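Local atomic coordinates of probable thioesterase (Thermus thermophilus, PDB entry 1Z54), a protein that probably hydrolyses fatty acyl-CoA thioesters, as a hot-dog fold member of the 4-hydroxybenzoyl-CoA thioesterase family. Residues A[28-31]-A[32-36]; A[109-112]-A[113-116]; A[46-50]-A[51-55]. All coordinates share one frame; numbering follows the deposited sequence.

Contact 1 (A[28-31]-A[32-36]). With GOL (glycerol), chain E.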
loop_
_atom_site.group_PDB
_atom_site.type_symbol
_atom_site.label_atom_id
_atom_site.label_comp_id
_atom_site.label_asym_id
_atom_site.label_seq_id
_atom_site.Cartn_x
_atom_site.Cartn_y
_atom_site.Cartn_z
ATOM N N TYR A 28 10.484 2.788 -0.570
ATOM C CA TYR A 28 11.463 3.818 -0.217
ATOM C C TYR A 28 12.641 3.709 -1.183
ATOM O O TYR A 28 13.171 4.719 -1.639
ATOM C CB TYR A 28 11.978 3.616 1.207
ATOM C CG TYR A 28 11.002 3.927 2.320
ATOM C CD1 TYR A 28 11.353 3.680 3.650
ATOM C CD2 TYR A 28 9.747 4.482 2.065
ATOM C CE1 TYR A 28 10.491 3.971 4.693
ATOM C CE2 TYR A 28 8.870 4.782 3.114
ATOM C CZ TYR A 28 9.256 4.524 4.429
ATOM O OH TYR A 28 8.441 4.842 5.505
ATOM N N LEU A 29 13.051 2.481 -1.495
ATOM C CA LEU A 29 14.153 2.269 -2.435
ATOM C C LEU A 29 13.785 2.815 -3.815
ATOM O O LEU A 29 14.615 3.409 -4.502
ATOM C CB LEU A 29 14.491 0.774 -2.563
ATOM C CG LEU A 29 15.011 0.060 -1.306
ATOM C CD1 LEU A 29 15.604 -1.287 -1.684
ATOM C CD2 LEU A 29 16.076 0.916 -0.626
ATOM N N GLU A 30 12.540 2.586 -4.222
ATOM C CA GLU A 30 12.065 3.051 -5.516
ATOM C C GLU A 30 12.069 4.579 -5.564
ATOM O O GLU A 30 12.497 5.172 -6.546
ATOM C CB GLU A 30 10.653 2.514 -5.787
ATOM C CG GLU A 30 10.010 3.023 -7.090
ATOM C CD GLU A 30 8.610 2.444 -7.319
ATOM O OE1 GLU A 30 8.453 1.552 -8.183
ATOM O OE2 GLU A 30 7.670 2.877 -6.618
ATOM N N ALA A 31 11.595 5.209 -4.497
ATOM C CA ALA A 31 11.565 6.666 -4.444
ATOM C C ALA A 31 12.984 7.219 -4.598
ATOM O O ALA A 31 13.202 8.174 -5.349
ATOM C CB ALA A 31 10.954 7.131 -3.124
ATOM N N ALA A 32 13.940 6.604 -3.899
ATOM C CA ALA A 32 15.339 7.026 -3.951
ATOM C C ALA A 32 15.910 6.789 -5.341
ATOM O O ALA A 32 16.619 7.637 -5.882
ATOM C CB ALA A 32 16.156 6.262 -2.917
ATOM N N ARG A 33 15.606 5.626 -5.913
ATOM C CA ARG A 33 16.075 5.298 -7.255
ATOM C C ARG A 33 15.546 6.345 -8.253
ATOM O O ARG A 33 16.291 6.870 -9.091
ATOM C CB ARG A 33 15.593 3.888 -7.642
ATOM C CG ARG A 33 15.947 3.475 -9.066
ATOM C CD ARG A 33 15.674 1.990 -9.367
ATOM N NE ARG A 33 14.270 1.566 -9.268
ATOM C CZ ARG A 33 13.719 1.012 -8.188
ATOM N NH1 ARG A 33 14.442 0.812 -7.093
ATOM N NH2 ARG A 33 12.451 0.616 -8.209
ATOM N N VAL A 34 14.256 6.653 -8.143
ATOM C CA VAL A 34 13.609 7.626 -9.014
ATOM C C VAL A 34 14.241 9.024 -8.875
ATOM O O VAL A 34 14.436 9.741 -9.861
ATOM C CB VAL A 34 12.091 7.691 -8.691
ATOM C CG1 VAL A 34 11.498 8.990 -9.194
ATOM C CG2 VAL A 34 11.381 6.488 -9.318
ATOM N N ASP A 35 14.545 9.402 -7.641
ATOM C CA ASP A 35 15.157 10.692 -7.354
ATOM C C ASP A 35 16.566 10.719 -7.972
ATOM O O ASP A 35 16.979 11.713 -8.571
ATOM C CB ASP A 35 15.211 10.886 -5.834
ATOM C CG ASP A 35 15.723 12.257 -5.425
ATOM O OD1 ASP A 35 15.369 13.259 -6.077
ATOM O OD2 ASP A 35 16.468 12.330 -4.431
ATOM N N PHE A 36 17.284 9.610 -7.833
ATOM C CA PHE A 36 18.636 9.469 -8.378
ATOM C C PHE A 36 18.601 9.700 -9.891
ATOM O O PHE A 36 19.345 10.532 -10.426
ATOM C CB PHE A 36 19.155 8.064 -8.050
ATOM C CG PHE A 36 20.516 7.744 -8.616
ATOM C CD1 PHE A 36 20.663 7.353 -9.940
ATOM C CD2 PHE A 36 21.646 7.783 -7.800
ATOM C CE1 PHE A 36 21.914 7.000 -10.445
ATOM C CE2 PHE A 36 22.908 7.431 -8.293
ATOM C CZ PHE A 36 23.043 7.039 -9.615
HETATM C C1 GOL E . 9.302 -0.061 -13.299
HETATM O O1 GOL E . 9.295 -1.380 -13.848
HETATM C C2 GOL E . 9.877 -0.105 -11.889
HETATM O O2 GOL E . 11.201 -0.620 -11.944
HETATM C C3 GOL E . 9.897 1.298 -11.291
HETATM O O3 GOL E . 10.441 1.238 -9.973
#
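Glu30 and Arg33 sit one turn apart on helix 24-39, the long helix that the hot-dog fold wraps in its antiparallel sheet, and together they bind one end of a glycerol, probably from the crystallisation liquor, through its O3; Phe54 O takes another of its hydrogen bonds. Glycerol O3 donates to Glu30 OE1 at 2.7 Å and accepts from Arg33 NH2, also at 2.7 Å, the latter at the guanidinium edge and in its plane. The carboxylate and guanidinium planes are turned 63° apart, and Glu30 OE1 stays 4.1 Å from Arg33 NH2, short of a salt bridge. Arg33 gets there by leaving the backbone with CG opposite N (chi1 176°) and bending at chi3, which folds the guanidinium back until one face covers Glu30 CA, with CZ 3.7 Å from that CA. Its NH1 bonds to Tyr91 OH. Below this runs ordinary helical bonding, such as Arg33 N to Leu29 O at 2.8 Å and Val34 N to Glu30 O. With a leucine at Arg33, the glycerol would probably lose its NH2 donor and Glu30 the nearby positive charge. Glu30 OE1 is gripped by two donors, glycerol O3 and His21 NE2 of the third subunit, which fixes the carboxylate in a polar, buried spot at a subunit boundary that can bind a small hydroxyl compound.

Contact 2 (A[109-112]-A[113-116])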
loop_
_atom_site.group_PDB
_atom_site.type_symbol
_atom_site.label_atom_id
_atom_site.label_comp_id
_atom_site.label_asym_id
_atom_site.label_seq_id
_atom_site.Cartn_x
_atom_site.Cartn_y
_atom_site.Cartn_z
ATOM N N CYS A 109 16.426 -3.811 -18.856
ATOM C CA CYS A 109 15.869 -2.663 -19.551
ATOM C C CYS A 109 14.860 -3.158 -20.564
ATOM O O CYS A 109 15.155 -4.044 -21.366
ATOM C CB CYS A 109 16.961 -1.851 -20.253
ATOM S SG CYS A 109 16.326 -0.395 -21.152
ATOM N N GLN A 110 13.661 -2.596 -20.512
ATOM C CA GLN A 110 12.609 -2.992 -21.432
ATOM C C GLN A 110 12.237 -1.830 -22.342
ATOM O O GLN A 110 11.973 -0.722 -21.880
ATOM C CB GLN A 110 11.380 -3.454 -20.650
ATOM C CG GLN A 110 10.267 -4.044 -21.501
ATOM C CD GLN A 110 9.106 -4.541 -20.657
ATOM O OE1 GLN A 110 9.287 -5.355 -19.750
ATOM N NE2 GLN A 110 7.907 -4.055 -20.953
ATOM N N VAL A 111 12.241 -2.090 -23.641
ATOM C CA VAL A 111 11.880 -1.076 -24.619
ATOM C C VAL A 111 10.840 -1.675 -25.558
ATOM O O VAL A 111 11.133 -2.591 -26.323
ATOM C CB VAL A 111 13.125 -0.598 -25.420
ATOM C CG1 VAL A 111 13.927 -1.778 -25.885
ATOM C CG2 VAL A 111 12.700 0.230 -26.616
ATOM N N GLY A 112 9.615 -1.166 -25.475
ATOM C CA GLY A 112 8.552 -1.675 -26.324
ATOM C C GLY A 112 8.249 -3.144 -26.079
ATOM O O GLY A 112 8.358 -3.980 -26.984
ATOM N N GLU A 113 7.875 -3.454 -24.843
ATOM C CA GLU A 113 7.531 -4.812 -24.432
ATOM C C GLU A 113 8.550 -5.901 -24.786
ATOM O O GLU A 113 8.182 -6.972 -25.262
ATOM C CB GLU A 113 6.155 -5.197 -24.994
ATOM C CG GLU A 113 5.611 -6.527 -24.463
ATOM C CD GLU A 113 5.391 -6.523 -22.955
ATOM O OE1 GLU A 113 5.307 -7.620 -22.358
ATOM O OE2 GLU A 113 5.289 -5.427 -22.365
ATOM N N ARG A 114 9.830 -5.632 -24.554
ATOM C CA ARG A 114 10.858 -6.629 -24.825
ATOM C C ARG A 114 12.181 -6.246 -24.186
ATOM O O ARG A 114 12.566 -5.080 -24.189
ATOM C CB ARG A 114 11.055 -6.831 -26.337
ATOM C CG ARG A 114 11.703 -5.668 -27.083
ATOM C CD ARG A 114 11.979 -6.035 -28.547
ATOM N NE ARG A 114 13.110 -6.953 -28.705
ATOM C CZ ARG A 114 14.388 -6.577 -28.684
ATOM N NH1 ARG A 114 15.353 -7.476 -28.830
ATOM N NH2 ARG A 114 14.703 -5.299 -28.531
ATOM N N ALA A 115 12.868 -7.229 -23.618
ATOM C CA ALA A 115 14.158 -6.969 -23.001
ATOM C C ALA A 115 15.112 -6.530 -24.107
ATOM O O ALA A 115 15.175 -7.152 -25.172
ATOM C CB ALA A 115 14.678 -8.226 -22.319
ATOM N N ALA A 116 15.845 -5.452 -23.864
ATOM C CA ALA A 116 16.780 -4.954 -24.859
ATOM C C ALA A 116 17.887 -4.131 -24.222
ATOM O O ALA A 116 17.897 -3.908 -23.007
ATOM C CB ALA A 116 16.042 -4.116 -25.888
HETATM O O HOH W 1 17.682 -5.830 -20.858
HETATM O O HOH W 2 12.855 -3.011 -28.413
#
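The chain doubles back between Cys109 and Ala116, Gln110 and Ala115 forming a single bridge with their CA atoms 4.5 Å apart. Two backbone bonds close it: Ala116 N to Cys109 O at 2.9 Å and Val111 N to Arg114 O at 3.1 Å. Water 1 spans Cys109 N and Ala116 O beside the first of these. Gln110 and Glu113 run side by side and point the same way, the amide turned 76° from the carboxylate, with Gln110 NE2 3.3 Å from Glu113 OE2. Gln110 CG also lies against Arg114 N at 3.5 Å. For Arg114, a chi1 of 70° sets CG between the backbone N and the carbonyl carbon, carrying it in close to Val111 O; the chain then bends at chi3. From there NH2 donates to water 2, in the guanidinium plane, and that water in turn donates to Val111 O at 2.7 Å, so side chain and backbone are joined through solvent. Gly112 and Glu113 both have positive phi, which lets the backbone reverse in two residues. Two successive residues in the left-handed helical region thus form the two-residue loop of a beta hairpin, closed by Val111 N to Arg114 O, here turning the chain at the end of strand 98-111 before it heads for helix 120-129.

Contact 3 (A[46-50]-A[51-55])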
loop_
_atom_site.group_PDB
_atom_site.type_symbol
_atom_site.label_atom_id
_atom_site.label_comp_id
_atom_site.label_asym_id
_atom_site.label_seq_id
_atom_site.Cartn_x
_atom_site.Cartn_y
_atom_site.Cartn_z
ATOM N N ARG A 46 9.734 10.520 -17.814
ATOM C CA ARG A 46 10.028 10.828 -19.208
ATOM C C ARG A 46 10.624 9.619 -19.913
ATOM O O ARG A 46 10.415 9.436 -21.111
ATOM C CB ARG A 46 10.965 12.037 -19.319
ATOM C CG ARG A 46 10.292 13.339 -18.908
ATOM C CD ARG A 46 11.089 14.575 -19.304
ATOM N NE ARG A 46 10.376 15.803 -18.955
ATOM C CZ ARG A 46 9.201 16.164 -19.470
ATOM N NH1 ARG A 46 8.599 15.393 -20.367
ATOM N NH2 ARG A 46 8.619 17.291 -19.079
ATOM N N VAL A 47 11.349 8.785 -19.171
ATOM C CA VAL A 47 11.936 7.581 -19.751
ATOM C C VAL A 47 10.830 6.625 -20.218
ATOM O O VAL A 47 10.859 6.149 -21.354
ATOM C CB VAL A 47 12.838 6.836 -18.735
ATOM C CG1 VAL A 47 13.475 5.635 -19.403
ATOM C CG2 VAL A 47 13.909 7.774 -18.192
ATOM N N GLU A 48 9.858 6.346 -19.349
ATOM C CA GLU A 48 8.760 5.450 -19.721
ATOM C C GLU A 48 7.895 6.063 -20.824
ATOM O O GLU A 48 7.222 5.350 -21.570
ATOM C CB GLU A 48 7.872 5.124 -18.510
ATOM C CG GLU A 48 8.560 4.349 -17.393
ATOM C CD GLU A 48 7.589 3.460 -16.623
ATOM O OE1 GLU A 48 6.416 3.865 -16.450
ATOM O OE2 GLU A 48 8.002 2.360 -16.187
ATOM N N ALA A 49 7.912 7.387 -20.918
ATOM C CA ALA A 49 7.144 8.090 -21.935
ATOM C C ALA A 49 7.751 7.842 -23.316
ATOM O O ALA A 49 7.122 8.109 -24.338
ATOM C CB ALA A 49 7.115 9.591 -21.627
ATOM N N ARG A 50 8.980 7.332 -23.334
ATOM C CA ARG A 50 9.678 7.025 -24.578
ATOM C C ARG A 50 9.578 5.528 -24.821
ATOM O O ARG A 50 10.199 4.992 -25.740
ATOM C CB ARG A 50 11.157 7.403 -24.473
ATOM C CG ARG A 50 11.435 8.882 -24.360
ATOM C CD ARG A 50 12.870 9.131 -23.885
ATOM N NE ARG A 50 13.839 8.303 -24.598
ATOM C CZ ARG A 50 15.159 8.442 -24.506
ATOM N NH1 ARG A 50 15.962 7.640 -25.191
ATOM N NH2 ARG A 50 15.676 9.388 -23.732
ATOM N N GLY A 51 8.798 4.855 -23.982
ATOM C CA GLY A 51 8.651 3.418 -24.106
ATOM C C GLY A 51 9.882 2.687 -23.592
ATOM O O GLY A 51 10.252 1.639 -24.118
ATOM N N VAL A 52 10.523 3.243 -22.567
ATOM C CA VAL A 52 11.714 2.632 -21.982
ATOM C C VAL A 52 11.435 2.346 -20.507
ATOM O O VAL A 52 10.969 3.217 -19.784
ATOM C CB VAL A 52 12.935 3.571 -22.096
ATOM C CG1 VAL A 52 14.190 2.851 -21.631
ATOM C CG2 VAL A 52 13.096 4.045 -23.543
ATOM N N PHE A 53 11.733 1.130 -20.062
ATOM C CA PHE A 53 11.468 0.759 -18.674
ATOM C C PHE A 53 12.647 0.072 -17.990
ATOM O O PHE A 53 13.473 -0.566 -18.639
ATOM C CB PHE A 53 10.255 -0.178 -18.618
ATOM C CG PHE A 53 9.088 0.295 -19.437
ATOM C CD1 PHE A 53 8.177 1.206 -18.917
ATOM C CD2 PHE A 53 8.923 -0.147 -20.746
ATOM C CE1 PHE A 53 7.109 1.677 -19.688
ATOM C CE2 PHE A 53 7.865 0.315 -21.526
ATOM C CZ PHE A 53 6.953 1.231 -20.996
ATOM N N PHE A 54 12.701 0.207 -16.672
ATOM C CA PHE A 54 13.737 -0.420 -15.861
ATOM C C PHE A 54 13.044 -1.316 -14.851
ATOM O O PHE A 54 13.096 -1.062 -13.652
ATOM C CB PHE A 54 14.552 0.632 -15.111
ATOM C CG PHE A 54 15.418 1.478 -15.999
ATOM C CD1 PHE A 54 15.662 2.808 -15.686
ATOM C CD2 PHE A 54 15.994 0.945 -17.146
ATOM C CE1 PHE A 54 16.464 3.596 -16.500
ATOM C CE2 PHE A 54 16.797 1.729 -17.965
ATOM C CZ PHE A 54 17.030 3.056 -17.641
ATOM N N PRO A 55 12.367 -2.371 -15.321
ATOM C CA PRO A 55 11.685 -3.261 -14.377
ATOM C C PRO A 55 12.659 -3.966 -13.428
ATOM O O PRO A 55 13.820 -4.232 -13.781
ATOM C CB PRO A 55 10.949 -4.235 -15.298
ATOM C CG PRO A 55 11.854 -4.313 -16.483
ATOM C CD PRO A 55 12.220 -2.861 -16.703
#
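Gly51 meets Glu48 first, its N bonding to Glu48 O at 2.9 Å from above the carbonyl plane and closing a type I turn. With positive phi, it is the C-prime residue of the Schellman motif that ends helix 44-48. Val52 supplies the other bond of the motif, N to Val47 O at 3.2 Å; that oxygen also accepts from Arg50 N, and the two donors arrive from opposite faces of its plane. The Val52 side chain crosses that of Val47 in a tight fit, Val47 CG1 lying 3.4 Å from Val52 CB, with Ile122 of helix 120-129 packed on both. Phe53 turns its ring the other way to meet Glu48. With CG opposite the carbonyl carbon (chi1 -47°), the ring presents its CD1 edge to the carboxylate, which stands 78° from the ring plane, and Glu48 OE2 comes within 3.0 Å of Phe53 CD1. Weak hydrogen bonds with Tyr44 OH and with Tyr11 OH of the second subunit also reach Glu48 OE2, and Met17 of the third subunit packs on both side chains. The carboxylate oxygen thus faces the slightly positive rim of the aromatic ring, a contact likely to be mildly favourable.

How the contacts relate
Along the chain the order is contact 1, contact 3, contact 2. Contact 1 lies in helix 24-39, near the centre of the folded subunit; contact 3 follows at the passage from helix 44-48 into strand 52-63, the two centres about 15 Å apart and the nearest atoms about 5 Å. Contact 2 ends strand 98-111, the neighbour of strand 52-63 in the sheet, and touches contact 3 directly: Gln110 O to Phe53 N is 2.6 Å, probably a hydrogen bond. Contacts 1 and 2 are farther apart, about 21 Å between centres. All three reach the third subunit, so the central helix and this end of the sheet both take part in the four-chain assembly.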